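Local coordinates for thiosulfate sulfurtransferase YnjE (Escherichia coli K-12, PDB 3IPP), which catalyses the transfer of sulfur from thiosulfate to cyanide, giving thiocyanate and sulfite, as a monomeric periplasmic enzyme built from three rhodanese domains, at residues His285-Ser290 against Asn355-Gln360; Asp204-Leu209 against Val229-Leu234; Phe31-Pro36 against Gln118-Phe123; Glu124-Pro129 against Leu234-Trp239. All coordinates share one frame; numbering follows the deposited sequence.

Contact 1 (His285-Ser290 against Asn355-Gln360); sequences HRQDAS and NIKPEQ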
loop_
_atom_site.group_PDB
_atom_site.type_symbol
_atom_site.label_atom_id
_atom_site.label_comp_id
_atom_site.label_asym_id
_atom_site.label_seq_id
_atom_site.Cartn_x
_atom_site.Cartn_y
_atom_site.Cartn_z
ATOM N N HIS A 285 -7.844 -1.181 -23.894
ATOM C CA HIS A 285 -7.296 -0.811 -25.229
ATOM C C HIS A 285 -7.162 0.716 -25.433
ATOM O O HIS A 285 -7.392 1.257 -26.521
ATOM C CB HIS A 285 -8.079 -1.531 -26.378
ATOM C CG HIS A 285 -8.244 -3.001 -26.112
ATOM N ND1 HIS A 285 -9.483 -3.606 -25.912
ATOM C CD2 HIS A 285 -7.315 -3.960 -25.884
ATOM C CE1 HIS A 285 -9.298 -4.879 -25.603
ATOM N NE2 HIS A 285 -7.996 -5.121 -25.599
ATOM N N ARG A 286 -6.753 1.391 -24.385
ATOM C CA ARG A 286 -6.603 2.835 -24.462
ATOM C C ARG A 286 -5.253 3.267 -23.897
ATOM O O ARG A 286 -4.716 2.615 -22.986
ATOM C CB ARG A 286 -7.758 3.521 -23.698
ATOM C CG ARG A 286 -9.157 3.401 -24.455
ATOM C CD ARG A 286 -10.264 3.773 -23.488
ATOM N NE ARG A 286 -10.112 5.130 -22.944
ATOM C CZ ARG A 286 -10.850 5.627 -21.933
ATOM N NH1 ARG A 286 -11.778 4.873 -21.351
ATOM N NH2 ARG A 286 -10.666 6.880 -21.481
ATOM N N GLN A 287 -4.714 4.338 -24.461
ATOM C CA GLN A 287 -3.543 4.958 -23.932
ATOM C C GLN A 287 -3.877 5.761 -22.677
ATOM O O GLN A 287 -3.015 5.854 -21.825
ATOM C CB GLN A 287 -2.829 5.870 -24.965
ATOM C CG GLN A 287 -1.490 6.527 -24.336
ATOM C CD GLN A 287 -0.532 5.437 -23.675
ATOM O OE1 GLN A 287 -0.293 4.359 -24.270
ATOM N NE2 GLN A 287 -0.034 5.716 -22.445
ATOM N N ASP A 288 -5.097 6.319 -22.558
ATOM C CA ASP A 288 -5.430 7.268 -21.461
ATOM C C ASP A 288 -6.203 6.584 -20.310
ATOM O O ASP A 288 -6.814 7.254 -19.490
ATOM C CB ASP A 288 -6.279 8.445 -21.960
ATOM C CG ASP A 288 -7.666 7.982 -22.524
ATOM O OD1 ASP A 288 -7.860 6.825 -22.962
ATOM O OD2 ASP A 288 -8.582 8.786 -22.570
ATOM N N ALA A 289 -6.139 5.249 -20.234
ATOM C CA ALA A 289 -6.879 4.484 -19.281
ATOM C C ALA A 289 -6.274 3.097 -19.188
ATOM O O ALA A 289 -5.695 2.594 -20.183
ATOM C CB ALA A 289 -8.334 4.406 -19.686
ATOM N N SER A 290 -6.405 2.472 -18.010
ATOM C CA SER A 290 -5.900 1.101 -17.788
ATOM C C SER A 290 -6.862 0.366 -16.872
ATOM O O SER A 290 -7.324 0.924 -15.871
ATOM C CB SER A 290 -4.529 1.100 -17.071
ATOM O OG SER A 290 -3.491 1.465 -17.930
ATOM N N ASN A 355 2.468 -0.103 -19.082
ATOM C CA ASN A 355 1.692 1.032 -19.605
ATOM C C ASN A 355 0.542 1.461 -18.651
ATOM O O ASN A 355 -0.532 1.929 -19.090
ATOM C CB ASN A 355 1.192 0.734 -21.018
ATOM C CG ASN A 355 0.807 1.993 -21.804
ATOM O OD1 ASN A 355 1.127 3.140 -21.416
ATOM N ND2 ASN A 355 0.107 1.781 -22.961
ATOM N N ILE A 356 0.761 1.277 -17.350
ATOM C CA ILE A 356 -0.160 1.766 -16.332
ATOM C C ILE A 356 0.474 3.038 -15.762
ATOM O O ILE A 356 1.587 2.981 -15.207
ATOM C CB ILE A 356 -0.304 0.739 -15.242
ATOM C CG1 ILE A 356 -0.800 -0.577 -15.832
ATOM C CG2 ILE A 356 -1.253 1.249 -14.106
ATOM C CD1 ILE A 356 -0.569 -1.766 -14.920
ATOM N N LYS A 357 -0.203 4.175 -15.898
ATOM C CA LYS A 357 0.440 5.480 -15.666
ATOM C C LYS A 357 -0.440 6.497 -14.928
ATOM O O LYS A 357 -1.668 6.447 -15.037
ATOM C CB LYS A 357 0.960 6.060 -16.966
ATOM C CG LYS A 357 2.068 5.213 -17.596
ATOM C CD LYS A 357 2.303 5.607 -19.036
ATOM C CE LYS A 357 3.610 5.009 -19.534
ATOM N NZ LYS A 357 3.647 5.054 -21.024
ATOM N N PRO A 358 0.182 7.393 -14.133
ATOM C CA PRO A 358 -0.693 8.186 -13.281
ATOM C C PRO A 358 -1.658 9.124 -14.047
ATOM O O PRO A 358 -2.695 9.496 -13.488
ATOM C CB PRO A 358 0.291 8.995 -12.386
ATOM C CG PRO A 358 1.619 9.058 -13.237
ATOM C CD PRO A 358 1.622 7.672 -13.904
ATOM N N GLU A 359 -1.336 9.515 -15.279
ATOM C CA GLU A 359 -2.240 10.429 -16.027
ATOM C C GLU A 359 -3.451 9.677 -16.604
ATOM O O GLU A 359 -4.340 10.307 -17.145
ATOM C CB GLU A 359 -1.583 11.191 -17.210
ATOM C CG GLU A 359 -0.086 11.196 -17.285
ATOM C CD GLU A 359 0.532 9.819 -17.632
ATOM O OE1 GLU A 359 0.461 9.352 -18.812
ATOM O OE2 GLU A 359 1.137 9.258 -16.704
ATOM N N GLN A 360 -3.487 8.361 -16.489
ATOM C CA GLN A 360 -4.615 7.596 -16.998
ATOM C C GLN A 360 -5.762 7.547 -16.017
ATOM O O GLN A 360 -5.535 7.697 -14.810
ATOM C CB GLN A 360 -4.177 6.159 -17.270
ATOM C CG GLN A 360 -3.166 6.053 -18.381
ATOM C CD GLN A 360 -2.541 4.686 -18.444
ATOM O OE1 GLN A 360 -2.572 3.926 -17.466
ATOM N NE2 GLN A 360 -2.005 4.336 -19.610
HETATM O O HOH W 1 -0.496 8.028 -20.839
#

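Contact 2 (Asp204-Leu209 against Val229-Leu234); sequences DTTVIL and VKDVRL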
loop_
_atom_site.group_PDB
_atom_site.type_symbol
_atom_site.label_atom_id
_atom_site.label_comp_id
_atom_site.label_asym_id
_atom_site.label_seq_id
_atom_site.Cartn_x
_atom_site.Cartn_y
_atom_site.Cartn_z
ATOM N N ASP A 204 -16.625 13.613 8.241
ATOM C CA ASP A 204 -15.420 14.298 8.701
ATOM C C ASP A 204 -14.780 13.628 9.913
ATOM O O ASP A 204 -14.004 14.252 10.613
ATOM C CB ASP A 204 -15.683 15.789 8.985
ATOM C CG ASP A 204 -16.749 15.990 10.045
ATOM O OD1 ASP A 204 -17.446 15.001 10.407
ATOM O OD2 ASP A 204 -16.898 17.135 10.524
ATOM N N THR A 205 -15.129 12.380 10.185
ATOM C CA THR A 205 -14.400 11.601 11.162
ATOM C C THR A 205 -13.162 11.055 10.456
ATOM O O THR A 205 -13.293 10.456 9.384
ATOM C CB THR A 205 -15.256 10.422 11.617
ATOM O OG1 THR A 205 -16.541 10.903 12.053
ATOM C CG2 THR A 205 -14.572 9.653 12.737
ATOM N N THR A 206 -11.966 11.277 10.995
ATOM C CA THR A 206 -10.805 10.578 10.451
ATOM C C THR A 206 -10.857 9.113 10.874
ATOM O O THR A 206 -11.026 8.807 12.049
ATOM C CB THR A 206 -9.478 11.185 10.881
ATOM O OG1 THR A 206 -9.366 12.511 10.351
ATOM C CG2 THR A 206 -8.307 10.343 10.384
ATOM N N VAL A 207 -10.743 8.211 9.907
ATOM C CA VAL A 207 -10.803 6.767 10.181
ATOM C C VAL A 207 -9.465 6.119 9.856
ATOM O O VAL A 207 -8.969 6.235 8.729
ATOM C CB VAL A 207 -11.947 6.042 9.379
ATOM C CG1 VAL A 207 -11.881 4.544 9.578
ATOM C CG2 VAL A 207 -13.327 6.579 9.782
ATOM N N ILE A 208 -8.886 5.459 10.849
ATOM C CA ILE A 208 -7.596 4.789 10.675
ATOM C C ILE A 208 -7.857 3.325 10.810
ATOM O O ILE A 208 -8.302 2.882 11.859
ATOM C CB ILE A 208 -6.576 5.102 11.784
ATOM C CG1 ILE A 208 -6.636 6.553 12.265
ATOM C CG2 ILE A 208 -5.202 4.635 11.339
ATOM C CD1 ILE A 208 -5.843 7.468 11.465
ATOM N N LEU A 209 -7.563 2.581 9.762
ATOM C CA LEU A 209 -7.922 1.164 9.697
ATOM C C LEU A 209 -6.690 0.346 9.647
ATOM O O LEU A 209 -5.691 0.715 9.022
ATOM C CB LEU A 209 -8.729 0.873 8.404
ATOM C CG LEU A 209 -10.216 1.281 8.517
ATOM C CD1 LEU A 209 -10.778 1.880 7.214
ATOM C CD2 LEU A 209 -11.075 0.117 9.075
ATOM N N VAL A 229 -16.350 9.266 3.473
ATOM C CA VAL A 229 -15.354 9.591 4.533
ATOM C C VAL A 229 -14.156 10.274 3.913
ATOM O O VAL A 229 -13.480 9.719 3.040
ATOM C CB VAL A 229 -14.913 8.372 5.380
ATOM C CG1 VAL A 229 -14.141 8.836 6.639
ATOM C CG2 VAL A 229 -16.132 7.538 5.818
ATOM N N LYS A 230 -13.932 11.516 4.297
ATOM C CA LYS A 230 -12.883 12.294 3.663
ATOM C C LYS A 230 -11.481 11.792 4.012
ATOM O O LYS A 230 -10.646 11.689 3.137
ATOM C CB LYS A 230 -12.986 13.794 3.986
ATOM C CG LYS A 230 -12.001 14.667 3.137
ATOM C CD LYS A 230 -12.157 16.184 3.489
ATOM C CE LYS A 230 -11.392 17.130 2.518
ATOM N NZ LYS A 230 -12.163 17.425 1.221
ATOM N N ASP A 231 -11.244 11.501 5.290
ATOM C CA ASP A 231 -9.898 11.222 5.796
ATOM C C ASP A 231 -9.873 9.768 6.285
ATOM O O ASP A 231 -10.329 9.457 7.389
ATOM C CB ASP A 231 -9.576 12.210 6.946
ATOM C CG ASP A 231 -8.082 12.183 7.389
ATOM O OD1 ASP A 231 -7.251 11.401 6.841
ATOM O OD2 ASP A 231 -7.760 12.966 8.318
ATOM N N VAL A 232 -9.419 8.879 5.419
ATOM C CA VAL A 232 -9.296 7.468 5.734
ATOM C C VAL A 232 -7.836 7.133 5.514
ATOM O O VAL A 232 -7.240 7.557 4.534
ATOM C CB VAL A 232 -10.181 6.581 4.814
ATOM C CG1 VAL A 232 -10.047 5.081 5.166
ATOM C CG2 VAL A 232 -11.638 7.035 4.860
ATOM N N ARG A 233 -7.266 6.421 6.478
ATOM C CA ARG A 233 -5.844 6.124 6.555
ATOM C C ARG A 233 -5.647 4.633 6.897
ATOM O O ARG A 233 -6.526 4.017 7.502
ATOM C CB ARG A 233 -5.206 7.051 7.613
ATOM C CG ARG A 233 -5.206 8.462 7.113
ATOM C CD ARG A 233 -5.469 9.561 8.135
ATOM N NE ARG A 233 -4.251 10.214 8.525
ATOM C CZ ARG A 233 -4.068 11.505 8.823
ATOM N NH1 ARG A 233 -5.032 12.403 8.774
ATOM N NH2 ARG A 233 -2.838 11.885 9.186
ATOM N N LEU A 234 -4.513 4.061 6.505
ATOM C CA LEU A 234 -4.158 2.690 6.870
ATOM C C LEU A 234 -2.910 2.656 7.781
ATOM O O LEU A 234 -1.972 3.473 7.621
ATOM C CB LEU A 234 -3.817 1.910 5.617
ATOM C CG LEU A 234 -4.859 1.675 4.522
ATOM C CD1 LEU A 234 -4.221 0.809 3.457
ATOM C CD2 LEU A 234 -6.088 1.013 5.137
HETATM O O HOH W 2 -13.124 12.287 7.389
#

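Contact 3 (Phe31-Pro36 against Gln118-Phe123); sequences FYNGWP and QKLPHF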
loop_
_atom_site.group_PDB
_atom_site.type_symbol
_atom_site.label_atom_id
_atom_site.label_comp_id
_atom_site.label_asym_id
_atom_site.label_seq_id
_atom_site.Cartn_x
_atom_site.Cartn_y
_atom_site.Cartn_z
ATOM N N PHE A 31 9.693 6.954 7.113
ATOM C CA PHE A 31 10.464 8.185 7.036
ATOM C C PHE A 31 10.967 8.465 5.616
ATOM O O PHE A 31 10.982 9.633 5.168
ATOM C CB PHE A 31 11.613 8.174 8.057
ATOM C CG PHE A 31 11.160 7.815 9.462
ATOM C CD1 PHE A 31 10.418 8.727 10.216
ATOM C CD2 PHE A 31 11.448 6.563 10.001
ATOM C CE1 PHE A 31 9.963 8.410 11.527
ATOM C CE2 PHE A 31 11.008 6.224 11.300
ATOM C CZ PHE A 31 10.260 7.166 12.071
ATOM N N TYR A 32 11.396 7.404 4.936
ATOM C CA TYR A 32 11.676 7.483 3.524
ATOM C C TYR A 32 10.475 8.095 2.751
ATOM O O TYR A 32 10.676 8.928 1.842
ATOM C CB TYR A 32 12.022 6.101 2.995
ATOM C CG TYR A 32 12.239 6.076 1.489
ATOM C CD1 TYR A 32 13.458 6.465 0.937
ATOM C CD2 TYR A 32 11.215 5.674 0.619
ATOM C CE1 TYR A 32 13.671 6.433 -0.408
ATOM C CE2 TYR A 32 11.398 5.653 -0.768
ATOM C CZ TYR A 32 12.637 6.024 -1.272
ATOM O OH TYR A 32 12.861 5.995 -2.621
ATOM N N ASN A 33 9.246 7.724 3.159
ATOM C CA ASN A 33 7.989 8.147 2.483
ATOM C C ASN A 33 7.627 9.612 2.642
ATOM O O ASN A 33 6.954 10.193 1.776
ATOM C CB ASN A 33 6.803 7.295 2.947
ATOM C CG ASN A 33 6.871 5.846 2.442
ATOM O OD1 ASN A 33 7.609 5.516 1.493
ATOM N ND2 ASN A 33 6.123 4.973 3.093
ATOM N N GLY A 34 8.090 10.216 3.738
ATOM C CA GLY A 34 7.715 11.581 4.066
ATOM C C GLY A 34 7.504 11.888 5.538
ATOM O O GLY A 34 7.528 13.044 5.910
ATOM N N TRP A 35 7.285 10.894 6.387
ATOM C CA TRP A 35 7.091 11.224 7.817
ATOM C C TRP A 35 8.373 11.827 8.440
ATOM O O TRP A 35 9.456 11.225 8.331
ATOM C CB TRP A 35 6.663 10.002 8.628
ATOM C CG TRP A 35 5.289 9.481 8.324
ATOM C CD1 TRP A 35 4.984 8.398 7.556
ATOM C CD2 TRP A 35 4.033 9.984 8.822
ATOM N NE1 TRP A 35 3.622 8.195 7.524
ATOM C CE2 TRP A 35 3.004 9.162 8.270
ATOM C CE3 TRP A 35 3.670 11.048 9.673
ATOM C CZ2 TRP A 35 1.633 9.360 8.557
ATOM C CZ3 TRP A 35 2.301 11.254 9.955
ATOM C CH2 TRP A 35 1.297 10.415 9.391
ATOM N N PRO A 36 8.256 13.027 9.067
ATOM C CA PRO A 36 9.390 13.652 9.773
ATOM C C PRO A 36 9.856 12.791 10.927
ATOM O O PRO A 36 9.078 12.059 11.495
ATOM C CB PRO A 36 8.799 14.975 10.300
ATOM C CG PRO A 36 7.641 15.276 9.368
ATOM C CD PRO A 36 7.070 13.915 9.053
ATOM N N GLN A 118 12.195 14.420 -1.550
ATOM C CA GLN A 118 11.069 13.872 -2.286
ATOM C C GLN A 118 10.249 13.009 -1.344
ATOM O O GLN A 118 10.803 12.271 -0.508
ATOM C CB GLN A 118 11.561 12.986 -3.413
ATOM C CG GLN A 118 12.577 13.645 -4.307
ATOM C CD GLN A 118 11.984 14.801 -5.096
ATOM O OE1 GLN A 118 12.441 15.941 -4.991
ATOM N NE2 GLN A 118 10.951 14.513 -5.870
ATOM N N LYS A 119 8.932 13.095 -1.475
ATOM C CA LYS A 119 8.087 12.400 -0.540
ATOM C C LYS A 119 6.973 11.738 -1.308
ATOM O O LYS A 119 6.698 12.123 -2.447
ATOM C CB LYS A 119 7.539 13.348 0.553
ATOM C CG LYS A 119 6.654 14.463 0.047
ATOM C CD LYS A 119 6.269 15.430 1.188
ATOM C CE LYS A 119 5.243 16.509 0.745
ATOM N NZ LYS A 119 3.829 16.020 0.468
ATOM N N LEU A 120 6.355 10.729 -0.682
ATOM C CA LEU A 120 5.079 10.168 -1.132
ATOM C C LEU A 120 4.101 11.307 -1.069
ATOM O O LEU A 120 3.994 11.897 -0.040
ATOM C CB LEU A 120 4.674 9.083 -0.177
ATOM C CG LEU A 120 3.659 8.076 -0.580
ATOM C CD1 LEU A 120 4.115 7.368 -1.873
ATOM C CD2 LEU A 120 3.650 7.126 0.597
ATOM N N PRO A 121 3.451 11.681 -2.194
ATOM C CA PRO A 121 2.578 12.870 -2.103
ATOM C C PRO A 121 1.569 12.860 -0.934
ATOM O O PRO A 121 1.270 13.915 -0.421
ATOM C CB PRO A 121 1.852 12.881 -3.457
ATOM C CG PRO A 121 2.903 12.265 -4.433
ATOM C CD PRO A 121 3.608 11.196 -3.589
ATOM N N HIS A 122 1.021 11.713 -0.538
ATOM C CA HIS A 122 0.134 11.658 0.637
ATOM C C HIS A 122 0.604 10.570 1.618
ATOM O O HIS A 122 -0.125 9.623 1.965
ATOM C CB HIS A 122 -1.342 11.497 0.260
ATOM C CG HIS A 122 -1.883 12.649 -0.524
ATOM N ND1 HIS A 122 -2.385 13.785 0.073
ATOM C CD2 HIS A 122 -1.985 12.852 -1.867
ATOM C CE1 HIS A 122 -2.761 14.643 -0.864
ATOM N NE2 HIS A 122 -2.521 14.106 -2.047
ATOM N N PHE A 123 1.848 10.709 2.052
ATOM C CA PHE A 123 2.447 9.764 2.978
ATOM C C PHE A 123 1.605 9.725 4.251
ATOM O O PHE A 123 1.562 8.699 4.916
ATOM C CB PHE A 123 3.902 10.175 3.311
ATOM C CG PHE A 123 3.985 11.446 4.081
ATOM C CD1 PHE A 123 3.815 11.436 5.466
ATOM C CD2 PHE A 123 4.179 12.656 3.418
ATOM C CE1 PHE A 123 3.844 12.617 6.203
ATOM C CE2 PHE A 123 4.202 13.867 4.119
ATOM C CZ PHE A 123 4.051 13.848 5.524
#

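Contact 4 (Glu124-Pro129 against Leu234-Trp239); sequences EQLVYP and LLDGGW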
loop_
_atom_site.group_PDB
_atom_site.type_symbol
_atom_site.label_atom_id
_atom_site.label_comp_id
_atom_site.label_asym_id
_atom_site.label_seq_id
_atom_site.Cartn_x
_atom_site.Cartn_y
_atom_site.Cartn_z
ATOM N N GLU A 124 0.909 10.815 4.572
ATOM C CA GLU A 124 0.147 10.852 5.828
ATOM C C GLU A 124 -1.004 9.867 5.908
ATOM O O GLU A 124 -1.628 9.710 6.966
ATOM C CB GLU A 124 -0.316 12.285 6.190
ATOM C CG GLU A 124 -1.532 12.866 5.458
ATOM C CD GLU A 124 -1.254 13.147 3.960
ATOM O OE1 GLU A 124 -0.048 13.262 3.570
ATOM O OE2 GLU A 124 -2.257 13.209 3.173
ATOM N N GLN A 125 -1.293 9.221 4.782
ATOM C CA GLN A 125 -2.418 8.260 4.659
ATOM C C GLN A 125 -1.984 6.857 5.053
ATOM O O GLN A 125 -2.841 6.004 5.282
ATOM C CB GLN A 125 -2.936 8.221 3.223
ATOM C CG GLN A 125 -3.856 9.373 2.847
ATOM C CD GLN A 125 -4.026 9.506 1.351
ATOM O OE1 GLN A 125 -3.584 8.652 0.597
ATOM N NE2 GLN A 125 -4.682 10.578 0.908
ATOM N N LEU A 126 -0.661 6.632 5.072
ATOM C CA LEU A 126 -0.033 5.400 5.501
ATOM C C LEU A 126 0.693 5.682 6.815
ATOM O O LEU A 126 1.827 6.181 6.791
ATOM C CB LEU A 126 1.011 4.939 4.498
ATOM C CG LEU A 126 0.424 4.436 3.180
ATOM C CD1 LEU A 126 1.532 4.134 2.232
ATOM C CD2 LEU A 126 -0.462 3.204 3.433
ATOM N N VAL A 127 0.023 5.423 7.943
ATOM C CA VAL A 127 0.601 5.741 9.249
ATOM C C VAL A 127 1.459 4.573 9.692
ATOM O O VAL A 127 1.446 3.479 9.066
ATOM C CB VAL A 127 -0.491 6.091 10.329
ATOM C CG1 VAL A 127 -1.466 7.120 9.763
ATOM C CG2 VAL A 127 -1.229 4.827 10.836
ATOM N N TYR A 128 2.216 4.826 10.755
ATOM C CA TYR A 128 3.062 3.828 11.353
ATOM C C TYR A 128 2.769 3.772 12.871
ATOM O O TYR A 128 2.212 4.727 13.452
ATOM C CB TYR A 128 4.548 4.112 11.026
ATOM C CG TYR A 128 5.084 5.459 11.521
ATOM C CD1 TYR A 128 5.851 5.533 12.691
ATOM C CD2 TYR A 128 4.832 6.662 10.806
ATOM C CE1 TYR A 128 6.368 6.751 13.145
ATOM C CE2 TYR A 128 5.338 7.883 11.236
ATOM C CZ TYR A 128 6.115 7.917 12.415
ATOM O OH TYR A 128 6.605 9.120 12.891
ATOM N N PRO A 129 3.131 2.651 13.526
ATOM C CA PRO A 129 2.643 2.456 14.920
ATOM C C PRO A 129 2.907 3.606 15.910
ATOM O O PRO A 129 2.006 4.015 16.671
ATOM C CB PRO A 129 3.366 1.187 15.352
ATOM C CG PRO A 129 3.502 0.405 13.992
ATOM C CD PRO A 129 3.829 1.463 12.991
ATOM N N LEU A 234 -4.513 4.061 6.505
ATOM C CA LEU A 234 -4.158 2.690 6.870
ATOM C C LEU A 234 -2.910 2.656 7.781
ATOM O O LEU A 234 -1.972 3.473 7.621
ATOM C CB LEU A 234 -3.817 1.910 5.617
ATOM C CG LEU A 234 -4.859 1.675 4.522
ATOM C CD1 LEU A 234 -4.221 0.809 3.457
ATOM C CD2 LEU A 234 -6.088 1.013 5.137
ATOM N N LEU A 235 -2.865 1.694 8.697
ATOM C CA LEU A 235 -1.611 1.347 9.368
ATOM C C LEU A 235 -0.742 0.588 8.354
ATOM O O LEU A 235 -1.090 -0.524 7.930
ATOM C CB LEU A 235 -1.869 0.498 10.604
ATOM C CG LEU A 235 -0.665 0.079 11.454
ATOM C CD1 LEU A 235 0.222 1.289 11.874
ATOM C CD2 LEU A 235 -1.111 -0.732 12.671
ATOM N N ASP A 236 0.377 1.206 7.968
ATOM C CA ASP A 236 1.314 0.634 6.957
ATOM C C ASP A 236 1.845 -0.690 7.484
ATOM O O ASP A 236 2.315 -0.735 8.618
ATOM C CB ASP A 236 2.455 1.607 6.646
ATOM C CG ASP A 236 3.231 1.229 5.372
ATOM O OD1 ASP A 236 2.878 0.252 4.633
ATOM O OD2 ASP A 236 4.208 1.943 5.095
ATOM N N GLY A 237 1.666 -1.769 6.729
ATOM C CA GLY A 237 2.119 -3.113 7.159
ATOM C C GLY A 237 1.171 -3.851 8.086
ATOM O O GLY A 237 1.415 -5.013 8.463
ATOM N N GLY A 238 0.069 -3.198 8.461
ATOM C CA GLY A 238 -0.942 -3.838 9.320
ATOM C C GLY A 238 -0.598 -4.031 10.803
ATOM O O GLY A 238 0.368 -3.451 11.323
ATOM N N TRP A 239 -1.407 -4.851 11.474
ATOM C CA TRP A 239 -1.192 -5.269 12.843
ATOM C C TRP A 239 0.241 -5.699 13.215
ATOM O O TRP A 239 0.767 -5.295 14.266
ATOM C CB TRP A 239 -2.139 -6.420 13.153
ATOM C CG TRP A 239 -1.816 -7.119 14.439
ATOM C CD1 TRP A 239 -1.288 -8.367 14.568
ATOM C CD2 TRP A 239 -2.010 -6.616 15.778
ATOM N NE1 TRP A 239 -1.148 -8.675 15.892
ATOM C CE2 TRP A 239 -1.557 -7.624 16.664
ATOM C CE3 TRP A 239 -2.498 -5.411 16.311
ATOM C CZ2 TRP A 239 -1.583 -7.478 18.087
ATOM C CZ3 TRP A 239 -2.536 -5.260 17.729
ATOM C CH2 TRP A 239 -2.055 -6.290 18.592
#

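Contact 1 (His285-Ser290 against Asn355-Gln360)
Gln287 and Asn355 join their side-chain amides through a matched pair of hydrogen bonds. Asn355 ND2 donates to Gln287 OE1 (2.9 Å), and Gln287 NE2 returns a bond to Asn355 OD1 (3.0 Å) that lies in the carbonyl plane, on a lone pair. The two amide planes are 29° apart, so the pairing is twisted. The Gln287 chain leaves with CG anti to the backbone N and then bends at chi2 (51°), which turns its amide back onto Asn355. Gln360 makes the second set of contacts: its NE2 donates to Gln287 O (2.9 Å), and its OE1 accepts from Ser290 OG (2.7 Å). Ser290 is the second residue of strand 289-293, and Gln360 leads into strand 361-365, its neighbour in the parallel sheet of the third rhodanese domain. Asn355, with positive phi, is the C-prime residue of the Schellman motif that ends helix 344-352. Farther out, Lys357 N reaches Gln360 OE1 from the face opposite Ser290 OG, while Gln360 NE2 also donates to Asn355 O, which together fix the rotation of this amide. Lys357 NZ adds a second donor to Asn355 OD1 (3.2 Å). Water 1 links Gln287 NE2 to Glu359 OE1, and Arg320 donates to Ser290 OG.

Contact 2 (Asp204-Leu209 against Val229-Leu234)
Strands 206-209 and 232-234 run parallel, their axes 4.6 Å apart at closest approach and their directions 22° apart, and three backbone hydrogen bonds tie them together. Val207 N donates to Asp231 O, Arg233 N to Val207 O (2.8 Å), and Leu209 N to Arg233 O, pairing Val207 with Val232, Ile208 with Arg233 and Leu209 with Leu234. With helix 214-227 between them, these strands form a beta-alpha-beta crossover in the parallel sheet of the second rhodanese domain. At the mouth of the pairing, water 2 bridges Thr205 O and Asp231 N where the two chains have yet to bond directly.

One face carries Val207, Leu209, Val232 and Leu234. There Leu209 CD1 meets Val232 CG1 at 3.9 Å, Val207 CG2 approaches Val229 CG1, and helix 214-227 lies against Leu209 and Val232 through Ala221. On the other face, Ile208 CD1 rests on Arg233 CB (3.9 Å), and Thr206 CG2 approaches Arg233 CD at 3.7 Å. The Arg233 chain bends at chi2 and chi3, which brings NH1 back to Asp231 in a salt bridge, while NH2 donates to Ala143 O. Asp231 OD2 thus serves two donors: Arg233 NH1 uses its syn lone pair (2.8 Å), whereas Thr206 OG1 comes from above the carboxylate plane, 51° out of it, at 2.6 Å.

Contact 3 (Phe31-Pro36 against Gln118-Phe123)
A backbone hydrogen bond joins the segments, from Leu120 N to Asn33 O (2.6 Å). The accepting carbonyl lies at the end of helix 29-33, where Gly34 takes a positive phi and the chain turns out of the helix.

Aromatic contacts centre on Phe123. Its CG lies between the backbone N and the carbonyl carbon (chi1 67°), a setting that lays one face of the ring over Gly34. Gly34 CA makes a CH-pi contact there, 3.9 Å from the ring centroid and 20° off the normal, and Gly34 O lies over the same ring, 3.6 Å from Phe123 CZ. The edge of Phe123 is directed at the face of Trp35 in a T-shaped pair: the planes are 78° apart, and Phe123 CD1 comes within 3.7 Å of Trp35 CD2.

Van der Waals contacts complete the interface. Leu120 and Asn33 lie side by side and point the same way, with Leu120 CD2 3.9 Å from Asn33 CB, while Lys119 CB approaches Gly34 CA before its chain runs off.

The contact sets the end of a helix of the first rhodanese domain against the linker running from strand 104-106 to strand 126-127. Trp35 NE1 donates to Leu126 O in strand 126-127, and Leu120 also touches Ala344 of helix 344-352.

Contact 4 (Glu124-Pro129 against Leu234-Trp239)
Leu126 and Val127 pair in parallel with Leu234 and Leu235, so that strand 126-127 forms an outer strand of the five-stranded parallel sheet of the second rhodanese domain. Three backbone bonds set this register: Leu234 N to Gln125 O, Val127 N to Leu234 O (2.8 Å), and Asp236 N to Val127 O. Just beyond, a type II turn from Leu235 to Gly238, closed by Gly238 N to Leu235 O, leads the chain into helix 239-244.

The Leu235 side chain can be followed outward from this pairing. Its CB springs from the face that also carries Val127, and CG stands anti to the backbone N (chi1 -178°), which directs the branch toward the start of helix 129-137. Of the two methyls, CD1 does the touching. It meets Val127 CG2 at 4.0 Å, then Pro129 N at 3.6 Å, and lies 3.8 Å from Pro129 CD, the side chains of Leu235 and Pro129 crossing at about a right angle. This methyl therefore packs where the strand gives way to the helix, for which Tyr128 is the N-cap residue. Val127 CG2 also lies against the strand backbone, 3.6 Å from Leu234 O.

On the opposite face, Leu126 CD2 meets Leu234 CB at 4.2 Å. Asp236 OD1 accepts from Met341 N, while its CB sits 3.2 Å from Val127 O.

From the N terminus, contact 3 closes first, bringing the end of helix 29-33 against the linker at residues 118-123 and so enclosing much of the first rhodanese domain. Contact 4 then opens at once and spans the second domain, joining its first strand, 126-127, to its last, 232-235. Within that long loop contact 2 closes a shorter one; both use strand 232-235, which lies between 126-127 and 206-210 in one sheet. Contacts 3 and 4 touch mainly through Trp35, which joins the first domain to the second. Contact 1 closes its own loop in the third domain, bringing the start of strand 289-293 to the loop before strand 361-365; no contacts cross.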